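Side-chain contacts in prolyl endopeptidase (Myxococcus xanthus, PDB 2BKL), which probably cleaves oligopeptides after proline, and far less readily after alanine, as a serine endopeptidase of the S9A family: residues V148-D153 with G157-V162; E418-A423 with A513-Q518; Y24-D29 with Q36-A41. All blocks are in the same frame, centred on the assembly; numbering follows the deposited sequence.

Contact 1. Residues V148-D153 with G157-V162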
loop_
_atom_site.group_PDB
_atom_site.type_symbol
_atom_site.label_atom_id
_atom_site.label_comp_id
_atom_site.label_asym_id
_atom_site.label_seq_id
_atom_site.Cartn_x
_atom_site.Cartn_y
_atom_site.Cartn_z
ATOM N N VAL A 148 8.608 8.129 -15.487
ATOM C CA VAL A 148 8.896 9.304 -16.287
ATOM C C VAL A 148 7.617 10.093 -16.446
ATOM O O VAL A 148 6.586 9.548 -16.836
ATOM C CB VAL A 148 9.474 8.874 -17.668
ATOM C CG1 VAL A 148 9.704 10.069 -18.599
ATOM C CG2 VAL A 148 10.742 8.046 -17.471
ATOM N N LEU A 149 7.685 11.397 -16.170
ATOM C CA LEU A 149 6.523 12.266 -16.355
ATOM C C LEU A 149 6.383 12.739 -17.788
ATOM O O LEU A 149 7.382 13.092 -18.440
ATOM C CB LEU A 149 6.626 13.482 -15.437
ATOM C CG LEU A 149 6.771 13.198 -13.933
ATOM C CD1 LEU A 149 6.922 14.480 -13.164
ATOM C CD2 LEU A 149 5.555 12.356 -13.450
ATOM N N HIS A 150 5.150 12.741 -18.263
ATOM C CA HIS A 150 4.740 13.245 -19.561
ATOM C C HIS A 150 3.564 14.175 -19.395
ATOM O O HIS A 150 2.905 14.219 -18.330
ATOM C CB HIS A 150 4.323 12.069 -20.450
ATOM C CG HIS A 150 5.466 11.206 -20.863
ATOM N ND1 HIS A 150 6.165 11.416 -22.033
ATOM C CD2 HIS A 150 6.038 10.135 -20.264
ATOM C CE1 HIS A 150 7.112 10.498 -22.141
ATOM N NE2 HIS A 150 7.081 9.728 -21.072
ATOM N N VAL A 151 3.256 14.929 -20.438
ATOM C CA VAL A 151 2.075 15.763 -20.458
ATOM C C VAL A 151 1.344 15.549 -21.755
ATOM O O VAL A 151 1.971 15.534 -22.830
ATOM C CB VAL A 151 2.432 17.280 -20.303
ATOM C CG1 VAL A 151 1.170 18.149 -20.358
ATOM C CG2 VAL A 151 3.224 17.549 -19.059
ATOM N N ILE A 152 0.021 15.412 -21.682
ATOM C CA ILE A 152 -0.828 15.285 -22.846
ATOM C C ILE A 152 -1.758 16.476 -22.929
ATOM O O ILE A 152 -2.296 16.935 -21.905
ATOM C CB ILE A 152 -1.627 13.948 -22.847
ATOM C CG1 ILE A 152 -2.433 13.804 -24.132
ATOM C CG2 ILE A 152 -2.489 13.791 -21.588
ATOM C CD1 ILE A 152 -3.016 12.406 -24.377
ATOM N N ASP A 153 -1.961 16.964 -24.143
ATOM C CA ASP A 153 -2.951 17.987 -24.430
ATOM C C ASP A 153 -4.307 17.308 -24.628
ATOM O O ASP A 153 -4.451 16.460 -25.489
ATOM C CB ASP A 153 -2.535 18.745 -25.686
ATOM C CG ASP A 153 -3.511 19.817 -26.061
ATOM O OD1 ASP A 153 -3.497 20.884 -25.401
ATOM O OD2 ASP A 153 -4.360 19.643 -26.976
ATOM N N GLY A 157 -5.109 15.339 -27.915
ATOM C CA GLY A 157 -4.462 14.082 -27.591
ATOM C C GLY A 157 -2.968 14.015 -27.869
ATOM O O GLY A 157 -2.379 12.936 -27.787
ATOM N N GLU A 158 -2.338 15.157 -28.151
ATOM C CA GLU A 158 -0.907 15.169 -28.440
ATOM C C GLU A 158 -0.068 15.101 -27.164
ATOM O O GLU A 158 -0.238 15.920 -26.253
ATOM C CB GLU A 158 -0.541 16.430 -29.243
ATOM C CG GLU A 158 -1.043 16.433 -30.679
ATOM C CD GLU A 158 -0.426 15.378 -31.585
ATOM O OE1 GLU A 158 0.768 15.044 -31.403
ATOM O OE2 GLU A 158 -1.167 14.884 -32.490
ATOM N N TRP A 159 0.856 14.156 -27.142
ATOM C CA TRP A 159 1.835 14.068 -26.089
ATOM C C TRP A 159 2.927 15.087 -26.344
ATOM O O TRP A 159 3.457 15.129 -27.444
ATOM C CB TRP A 159 2.458 12.687 -26.044
ATOM C CG TRP A 159 1.578 11.577 -25.563
ATOM C CD1 TRP A 159 0.260 11.396 -25.822
ATOM C CD2 TRP A 159 1.980 10.461 -24.764
ATOM N NE1 TRP A 159 -0.185 10.237 -25.233
ATOM C CE2 TRP A 159 0.860 9.638 -24.590
ATOM C CE3 TRP A 159 3.192 10.054 -24.209
ATOM C CZ2 TRP A 159 0.911 8.457 -23.839
ATOM C CZ3 TRP A 159 3.240 8.894 -23.462
ATOM C CH2 TRP A 159 2.115 8.102 -23.301
ATOM N N SER A 160 3.251 15.890 -25.343
ATOM C CA SER A 160 4.349 16.851 -25.428
ATOM C C SER A 160 5.692 16.153 -25.642
ATOM O O SER A 160 6.019 15.176 -24.977
ATOM C CB SER A 160 4.423 17.706 -24.180
ATOM O OG SER A 160 5.481 18.658 -24.308
ATOM N N LYS A 161 6.473 16.680 -26.574
ATOM C CA LYS A 161 7.819 16.168 -26.773
ATOM C C LYS A 161 8.830 16.887 -25.890
ATOM O O LYS A 161 9.927 16.384 -25.680
ATOM C CB LYS A 161 8.210 16.281 -28.248
ATOM C CG LYS A 161 7.640 15.150 -29.099
ATOM C CD LYS A 161 6.200 15.399 -29.516
ATOM C CE LYS A 161 5.573 14.173 -30.193
ATOM N NZ LYS A 161 4.419 13.577 -29.413
ATOM N N VAL A 162 8.480 18.066 -25.390
ATOM C CA VAL A 162 9.360 18.842 -24.533
ATOM C C VAL A 162 9.176 18.511 -23.044
ATOM O O VAL A 162 10.151 18.434 -22.299
ATOM C CB VAL A 162 9.142 20.339 -24.774
ATOM C CG1 VAL A 162 10.040 21.174 -23.867
ATOM C CG2 VAL A 162 9.405 20.646 -26.233
HETATM O O HOH W 1 5.234 14.479 -22.553
HETATM O O HOH W 2 6.378 12.428 -24.787
#
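Val151 and Asp153 are tied through their backbones to the chain that turns back on them. Ser160 N gives to Val151 O at 2.8 Å in a nearly straight bond (170°), and Asp153 N gives to Glu158 O at 2.9 Å. A weak, bent bond from Gly157 N to Asp153 O closes the turn, where Gly157 adopts a positive phi that favours glycine. Between these bonds Ile152 and Trp159 form a single beta bridge, and Trp159 CA adds a CA-H...O contact to Val151 O.

Strand 148-153 is an outermost strand of an antiparallel sheet that forms a blade of the beta-propeller. His150 and Ile152 bond to strand 134-141 along one backbone edge, while Val151 and Asp153 offer the other to the returning loop.

Apolar contact centres on the Trp159 indole. With CG1 anti to the backbone N (chi1 -176°), Ile152 sends CD1 obliquely to the pyrrole part of the ring, 3.7 Å from Trp159 CD1. The benzo part instead lies over the rim of one face of the His150 imidazole, with Trp159 CE3 3.9 Å from His150 ND1 and the planes inclined at 56°. Phe137 and Trp115 each meet the indole edge-to-face.

Two waters add further links. One molecule lies in the imidazole plane at its edge, 2.9 Å from His150 ND1, and donates to Ser160 O. A second accepts from Val151 N at 2.9 Å and lies 2.6 Å from Ser160 O. The side-chain oxygens turn to other partners: Asp153 to Ser156 and Lys134, Ser160 OG to Asp163.

Contact 2. Residues E418-A423 with A513-Q518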
loop_
_atom_site.group_PDB
_atom_site.type_symbol
_atom_site.label_atom_id
_atom_site.label_comp_id
_atom_site.label_asym_id
_atom_site.label_seq_id
_atom_site.Cartn_x
_atom_site.Cartn_y
_atom_site.Cartn_z
ATOM N N GLU A 418 -18.020 -11.518 10.142
ATOM C CA GLU A 418 -17.965 -11.309 11.579
ATOM C C GLU A 418 -16.804 -10.378 11.917
ATOM O O GLU A 418 -15.791 -10.325 11.196
ATOM C CB GLU A 418 -17.698 -12.637 12.284
ATOM C CG GLU A 418 -18.512 -13.822 11.785
ATOM C CD GLU A 418 -18.192 -15.013 12.627
ATOM O OE1 GLU A 418 -18.443 -14.914 13.843
ATOM O OE2 GLU A 418 -17.636 -16.000 12.101
ATOM N N GLN A 419 -16.943 -9.648 13.011
ATOM C CA GLN A 419 -15.845 -8.972 13.659
ATOM C C GLN A 419 -15.718 -9.473 15.073
ATOM O O GLN A 419 -16.711 -9.449 15.859
ATOM C CB GLN A 419 -15.994 -7.462 13.659
ATOM C CG GLN A 419 -14.739 -6.759 14.272
ATOM C CD GLN A 419 -14.760 -5.254 14.182
ATOM O OE1 GLN A 419 -15.778 -4.610 14.531
ATOM N NE2 GLN A 419 -13.666 -4.690 13.710
ATOM N N VAL A 420 -14.526 -9.966 15.372
ATOM C CA VAL A 420 -14.206 -10.518 16.665
ATOM C C VAL A 420 -13.023 -9.786 17.267
ATOM O O VAL A 420 -12.297 -9.056 16.571
ATOM C CB VAL A 420 -13.904 -12.030 16.558
ATOM C CG1 VAL A 420 -15.110 -12.767 15.981
ATOM C CG2 VAL A 420 -12.635 -12.316 15.739
ATOM N N PHE A 421 -12.830 -9.983 18.566
ATOM C CA PHE A 421 -11.771 -9.401 19.339
ATOM C C PHE A 421 -11.099 -10.467 20.170
ATOM O O PHE A 421 -11.759 -11.119 20.990
ATOM C CB PHE A 421 -12.306 -8.245 20.191
ATOM C CG PHE A 421 -13.041 -7.224 19.404
ATOM C CD1 PHE A 421 -12.341 -6.198 18.807
ATOM C CD2 PHE A 421 -14.394 -7.295 19.214
ATOM C CE1 PHE A 421 -12.989 -5.249 18.036
ATOM C CE2 PHE A 421 -15.050 -6.320 18.410
ATOM C CZ PHE A 421 -14.310 -5.323 17.822
ATOM N N TYR A 422 -9.806 -10.655 19.990
ATOM C CA TYR A 422 -9.081 -11.705 20.713
ATOM C C TYR A 422 -7.944 -11.088 21.517
ATOM O O TYR A 422 -7.472 -9.993 21.216
ATOM C CB TYR A 422 -8.554 -12.785 19.743
ATOM C CG TYR A 422 -7.525 -12.309 18.765
ATOM C CD1 TYR A 422 -7.881 -11.786 17.530
ATOM C CD2 TYR A 422 -6.171 -12.333 19.085
ATOM C CE1 TYR A 422 -6.920 -11.299 16.666
ATOM C CE2 TYR A 422 -5.226 -11.866 18.207
ATOM C CZ TYR A 422 -5.607 -11.348 17.006
ATOM O OH TYR A 422 -4.654 -10.865 16.135
ATOM N N ALA A 423 -7.501 -11.763 22.563
ATOM C CA ALA A 423 -6.412 -11.284 23.395
ATOM C C ALA A 423 -5.096 -11.804 22.886
ATOM O O ALA A 423 -4.942 -13.001 22.641
ATOM C CB ALA A 423 -6.614 -11.704 24.829
ATOM N N ALA A 513 -4.050 -16.876 14.901
ATOM C CA ALA A 513 -4.047 -18.254 14.456
ATOM C C ALA A 513 -4.551 -19.185 15.527
ATOM O O ALA A 513 -5.316 -20.109 15.252
ATOM C CB ALA A 513 -2.647 -18.668 14.020
ATOM N N GLU A 514 -4.168 -18.925 16.762
ATOM C CA GLU A 514 -4.637 -19.748 17.871
ATOM C C GLU A 514 -6.149 -19.541 18.078
ATOM O O GLU A 514 -6.881 -20.495 18.359
ATOM C CB GLU A 514 -3.914 -19.407 19.161
ATOM C CG GLU A 514 -2.455 -19.861 19.189
ATOM C CD GLU A 514 -1.654 -19.237 20.345
ATOM O OE1 GLU A 514 -1.906 -18.083 20.755
ATOM O OE2 GLU A 514 -0.785 -19.941 20.886
ATOM N N TYR A 515 -6.612 -18.304 17.946
ATOM C CA TYR A 515 -8.038 -18.002 18.116
ATOM C C TYR A 515 -8.900 -18.759 17.095
ATOM O O TYR A 515 -9.932 -19.328 17.440
ATOM C CB TYR A 515 -8.278 -16.501 17.974
ATOM C CG TYR A 515 -9.728 -16.116 17.986
ATOM C CD1 TYR A 515 -10.480 -16.085 16.816
ATOM C CD2 TYR A 515 -10.388 -15.803 19.165
ATOM C CE1 TYR A 515 -11.828 -15.774 16.822
ATOM C CE2 TYR A 515 -11.694 -15.450 19.173
ATOM C CZ TYR A 515 -12.430 -15.411 18.003
ATOM O OH TYR A 515 -13.775 -15.109 18.011
ATOM N N LEU A 516 -8.492 -18.791 15.838
ATOM C CA LEU A 516 -9.271 -19.455 14.799
ATOM C C LEU A 516 -9.424 -20.943 15.076
ATOM O O LEU A 516 -10.449 -21.541 14.749
ATOM C CB LEU A 516 -8.664 -19.194 13.430
ATOM C CG LEU A 516 -8.706 -17.740 12.990
ATOM C CD1 LEU A 516 -7.793 -17.497 11.817
ATOM C CD2 LEU A 516 -10.116 -17.350 12.606
ATOM N N VAL A 517 -8.422 -21.543 15.702
ATOM C CA VAL A 517 -8.508 -22.950 16.106
ATOM C C VAL A 517 -9.399 -23.083 17.360
ATOM O O VAL A 517 -10.276 -23.977 17.413
ATOM C CB VAL A 517 -7.100 -23.504 16.333
ATOM C CG1 VAL A 517 -7.177 -24.945 16.835
ATOM C CG2 VAL A 517 -6.330 -23.462 15.046
ATOM N N GLN A 518 -9.167 -22.245 18.375
ATOM C CA GLN A 518 -9.960 -22.279 19.609
ATOM C C GLN A 518 -11.451 -22.155 19.318
ATOM O O GLN A 518 -12.277 -22.844 19.960
ATOM C CB GLN A 518 -9.562 -21.106 20.529
ATOM C CG GLN A 518 -8.237 -21.165 21.247
ATOM C CD GLN A 518 -7.690 -19.762 21.726
ATOM O OE1 GLN A 518 -8.307 -18.661 21.526
ATOM N NE2 GLN A 518 -6.501 -19.809 22.326
#
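Tyr515 reaches out from its helix and lays its ring across the side chains of Val420 and Tyr422, two residues that project from the same side of the strand. Its CG stands anti to the backbone N (chi1 174°), which extends the phenol away from the helix. The base of the ring thus meets Tyr422 while its hydroxyl end arrives at Val420.

At the base, the contact is made by a methylene: Tyr422 CB sits 3.6 Å from Tyr515 CD2, approaching the ring obliquely. The Tyr422 ring takes little part, because its CG is held between the backbone N and the carbonyl carbon (chi1 65°). That rotamer swings the phenol along the helix, past Ala511 and Ala512, to a hydrogen bond between Tyr422 OH and Asp508 O. At the far end, Val420 presents both of its branches. CG2 approaches the ring itself, 3.7 Å from Tyr515 CE1, whereas CG1 lies 3.4 Å from Tyr515 OH; the hydroxyl is equally close to Val420 CB.

This is a helix packed on a sheet in the alpha/beta-hydrolase domain. Strand 415-423 is an outermost strand of the eight-stranded mixed sheet, and helix 503-518 packs against it, with Tyr515 also touching Met432 of the adjoining strand and Leu516 reaching Ala479 further in. Replacing Tyr515 with an alanine here would probably open a gap beside the strand, leaving Val420 and the Tyr422 methylene without the ring they pack on.

The closest contacts from the strand are made by aliphatic carbons, even where they meet a hydroxyl, which implies that fit and dispersion, not directional bonding, join these two segments.

Contact 3. Residues Y24-D29 with Q36-A41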
loop_
_atom_site.group_PDB
_atom_site.type_symbol
_atom_site.label_atom_id
_atom_site.label_comp_id
_atom_site.label_asym_id
_atom_site.label_seq_id
_atom_site.Cartn_x
_atom_site.Cartn_y
_atom_site.Cartn_z
ATOM N N TYR A 24 23.656 -18.121 2.201
ATOM C CA TYR A 24 23.207 -17.894 0.837
ATOM C C TYR A 24 23.480 -16.460 0.363
ATOM O O TYR A 24 22.855 -15.990 -0.562
ATOM C CB TYR A 24 21.719 -18.276 0.718
ATOM C CG TYR A 24 21.512 -19.702 1.113
ATOM C CD1 TYR A 24 22.039 -20.736 0.361
ATOM C CD2 TYR A 24 20.872 -20.027 2.303
ATOM C CE1 TYR A 24 21.885 -22.055 0.741
ATOM C CE2 TYR A 24 20.734 -21.344 2.704
ATOM C CZ TYR A 24 21.236 -22.363 1.906
ATOM O OH TYR A 24 21.109 -23.671 2.320
ATOM N N ARG A 25 24.468 -15.811 0.969
ATOM C CA ARG A 25 24.956 -14.501 0.530
ATOM C C ARG A 25 25.140 -14.394 -0.991
ATOM O O ARG A 25 24.843 -13.354 -1.590
ATOM C CB ARG A 25 26.256 -14.180 1.256
ATOM C CG ARG A 25 26.978 -12.915 0.791
ATOM C CD ARG A 25 26.255 -11.636 1.100
ATOM N NE ARG A 25 26.096 -11.468 2.518
ATOM C CZ ARG A 25 27.045 -11.105 3.371
ATOM N NH1 ARG A 25 28.237 -10.712 2.928
ATOM N NH2 ARG A 25 26.800 -11.064 4.673
ATOM N N TRP A 26 25.619 -15.454 -1.634
ATOM C CA TRP A 26 25.898 -15.409 -3.056
ATOM C C TRP A 26 24.681 -15.134 -3.917
ATOM O O TRP A 26 24.811 -14.615 -5.022
ATOM C CB TRP A 26 26.653 -16.682 -3.513
ATOM C CG TRP A 26 25.852 -17.945 -3.612
ATOM C CD1 TRP A 26 25.627 -18.871 -2.624
ATOM C CD2 TRP A 26 25.206 -18.448 -4.781
ATOM N NE1 TRP A 26 24.855 -19.899 -3.113
ATOM C CE2 TRP A 26 24.593 -19.678 -4.438
ATOM C CE3 TRP A 26 25.070 -17.988 -6.087
ATOM C CZ2 TRP A 26 23.864 -20.436 -5.359
ATOM C CZ3 TRP A 26 24.339 -18.741 -6.996
ATOM C CH2 TRP A 26 23.750 -19.953 -6.625
ATOM N N LEU A 27 23.491 -15.469 -3.406
ATOM C CA LEU A 27 22.257 -15.190 -4.136
ATOM C C LEU A 27 21.833 -13.739 -4.128
ATOM O O LEU A 27 20.870 -13.384 -4.828
ATOM C CB LEU A 27 21.103 -16.009 -3.549
ATOM C CG LEU A 27 21.206 -17.519 -3.738
ATOM C CD1 LEU A 27 20.127 -18.206 -2.951
ATOM C CD2 LEU A 27 21.063 -17.865 -5.203
ATOM N N GLU A 28 22.526 -12.870 -3.399
ATOM C CA GLU A 28 22.136 -11.444 -3.368
ATOM C C GLU A 28 22.309 -10.726 -4.699
ATOM O O GLU A 28 21.489 -9.913 -5.075
ATOM C CB GLU A 28 22.856 -10.671 -2.261
ATOM C CG GLU A 28 22.444 -11.080 -0.853
ATOM C CD GLU A 28 23.113 -10.297 0.264
ATOM O OE1 GLU A 28 23.949 -9.425 -0.035
ATOM O OE2 GLU A 28 22.797 -10.566 1.453
ATOM N N ASP A 29 23.383 -11.036 -5.413
ATOM C CA ASP A 29 23.763 -10.280 -6.601
ATOM C C ASP A 29 23.097 -10.895 -7.821
ATOM O O ASP A 29 23.541 -11.905 -8.345
ATOM C CB ASP A 29 25.279 -10.284 -6.739
ATOM C CG ASP A 29 25.755 -9.451 -7.911
ATOM O OD1 ASP A 29 24.924 -8.755 -8.539
ATOM O OD2 ASP A 29 26.954 -9.441 -8.254
ATOM N N GLN A 36 21.098 -15.858 -11.996
ATOM C CA GLN A 36 20.031 -15.871 -13.003
ATOM C C GLN A 36 19.641 -17.280 -13.412
ATOM O O GLN A 36 18.454 -17.582 -13.517
ATOM C CB GLN A 36 20.442 -15.062 -14.235
ATOM C CG GLN A 36 20.537 -13.581 -13.955
ATOM C CD GLN A 36 19.174 -12.915 -13.729
ATOM O OE1 GLN A 36 18.160 -13.298 -14.346
ATOM N NE2 GLN A 36 19.147 -11.906 -12.862
ATOM N N THR A 37 20.617 -18.163 -13.611
ATOM C CA THR A 37 20.312 -19.558 -13.928
ATOM C C THR A 37 19.473 -20.247 -12.824
ATOM O O THR A 37 18.509 -20.996 -13.097
ATOM C CB THR A 37 21.620 -20.330 -14.159
ATOM O OG1 THR A 37 22.263 -19.798 -15.329
ATOM C CG2 THR A 37 21.375 -21.769 -14.482
ATOM N N TRP A 38 19.855 -19.994 -11.577
ATOM C CA TRP A 38 19.160 -20.551 -10.414
ATOM C C TRP A 38 17.732 -20.034 -10.322
ATOM O O TRP A 38 16.795 -20.795 -10.051
ATOM C CB TRP A 38 19.984 -20.236 -9.168
ATOM C CG TRP A 38 19.478 -20.728 -7.879
ATOM C CD1 TRP A 38 19.834 -21.889 -7.273
ATOM C CD2 TRP A 38 18.555 -20.071 -6.993
ATOM N NE1 TRP A 38 19.197 -22.014 -6.060
ATOM C CE2 TRP A 38 18.413 -20.902 -5.857
ATOM C CE3 TRP A 38 17.843 -18.852 -7.040
ATOM C CZ2 TRP A 38 17.605 -20.551 -4.777
ATOM C CZ3 TRP A 38 17.028 -18.518 -5.975
ATOM C CH2 TRP A 38 16.911 -19.357 -4.869
ATOM N N MET A 39 17.569 -18.740 -10.552
ATOM C CA MET A 39 16.247 -18.120 -10.572
ATOM C C MET A 39 15.336 -18.775 -11.607
ATOM O O MET A 39 14.196 -19.133 -11.324
ATOM C CB MET A 39 16.373 -16.632 -10.848
ATOM C CG MET A 39 16.960 -15.865 -9.678
ATOM S SD MET A 39 17.599 -14.252 -10.103
ATOM C CE MET A 39 16.224 -13.475 -10.776
ATOM N N THR A 40 15.850 -18.927 -12.814
ATOM C CA THR A 40 15.076 -19.555 -13.870
ATOM C C THR A 40 14.681 -20.973 -13.475
ATOM O O THR A 40 13.542 -21.395 -13.679
ATOM C CB THR A 40 15.912 -19.548 -15.147
ATOM O OG1 THR A 40 16.157 -18.197 -15.537
ATOM C CG2 THR A 40 15.146 -20.198 -16.325
ATOM N N ALA A 41 15.627 -21.722 -12.916
ATOM C CA ALA A 41 15.358 -23.097 -12.496
ATOM C C ALA A 41 14.366 -23.184 -11.335
ATOM O O ALA A 41 13.486 -24.047 -11.333
ATOM C CB ALA A 41 16.652 -23.794 -12.137
#
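Leu27 lays its CD2 methyl over the face of Trp38, 3.9 Å from the centroid of the six-membered ring and only 15° off the ring normal. This CH-pi contact joins a short 3-10 turn to the helix that follows it, 33-51, in the N-terminal region of the chain, which here packs against helix 622-632 and strand 641-646 of the alpha/beta-hydrolase fold. The second methyl of the leucine supports the first: Leu27 CD1 is 3.9 Å from Trp38 CZ2 and equally far from Trp38 CH2, so the branched end spans the benzo part of the indole. Trp38 is extended towards the turn by a CG anti to its own backbone N (chi1 -179°).

Beside the leucine, Trp26 directs an edge at the face of Trp38 in a T-shaped pair, the planes at 73° and the centroids 5.8 Å apart. Leu27 CD2 also lies over the rim of one face of Trp26, so one methyl serves two indoles. Each ring is fixed by its nitrogen as well, Trp26 NE1 bonding to Arg7 O and Trp38 NE1 to Thr6 OG1. The nearest approach between the two indoles is 4.4 Å, from Trp26 CH2 to Trp38 CD1.

Overall arrangement
Along the chain the order is contact 3, contact 1, contact 2, each closing before the next begins. None touches another: the centres of contacts 1 and 2 lie 52 Å apart, on opposite sides of the chain's centre, while contact 3 is 40 Å from contact 1 and 39 Å from contact 2, centre to centre. Contact 1 belongs to a blade of the propeller. Contact 2 joins one outermost strand of the eight-stranded hydrolase sheet to helix 503-518, and contact 3 packs by strand 641-646, the outermost strand at the other end of that sheet. Both domains are thus sampled, and the bound benzyloxycarbonyl-Ala-Pro ligand meets each, at Asp145 in one and Ser533 in the other.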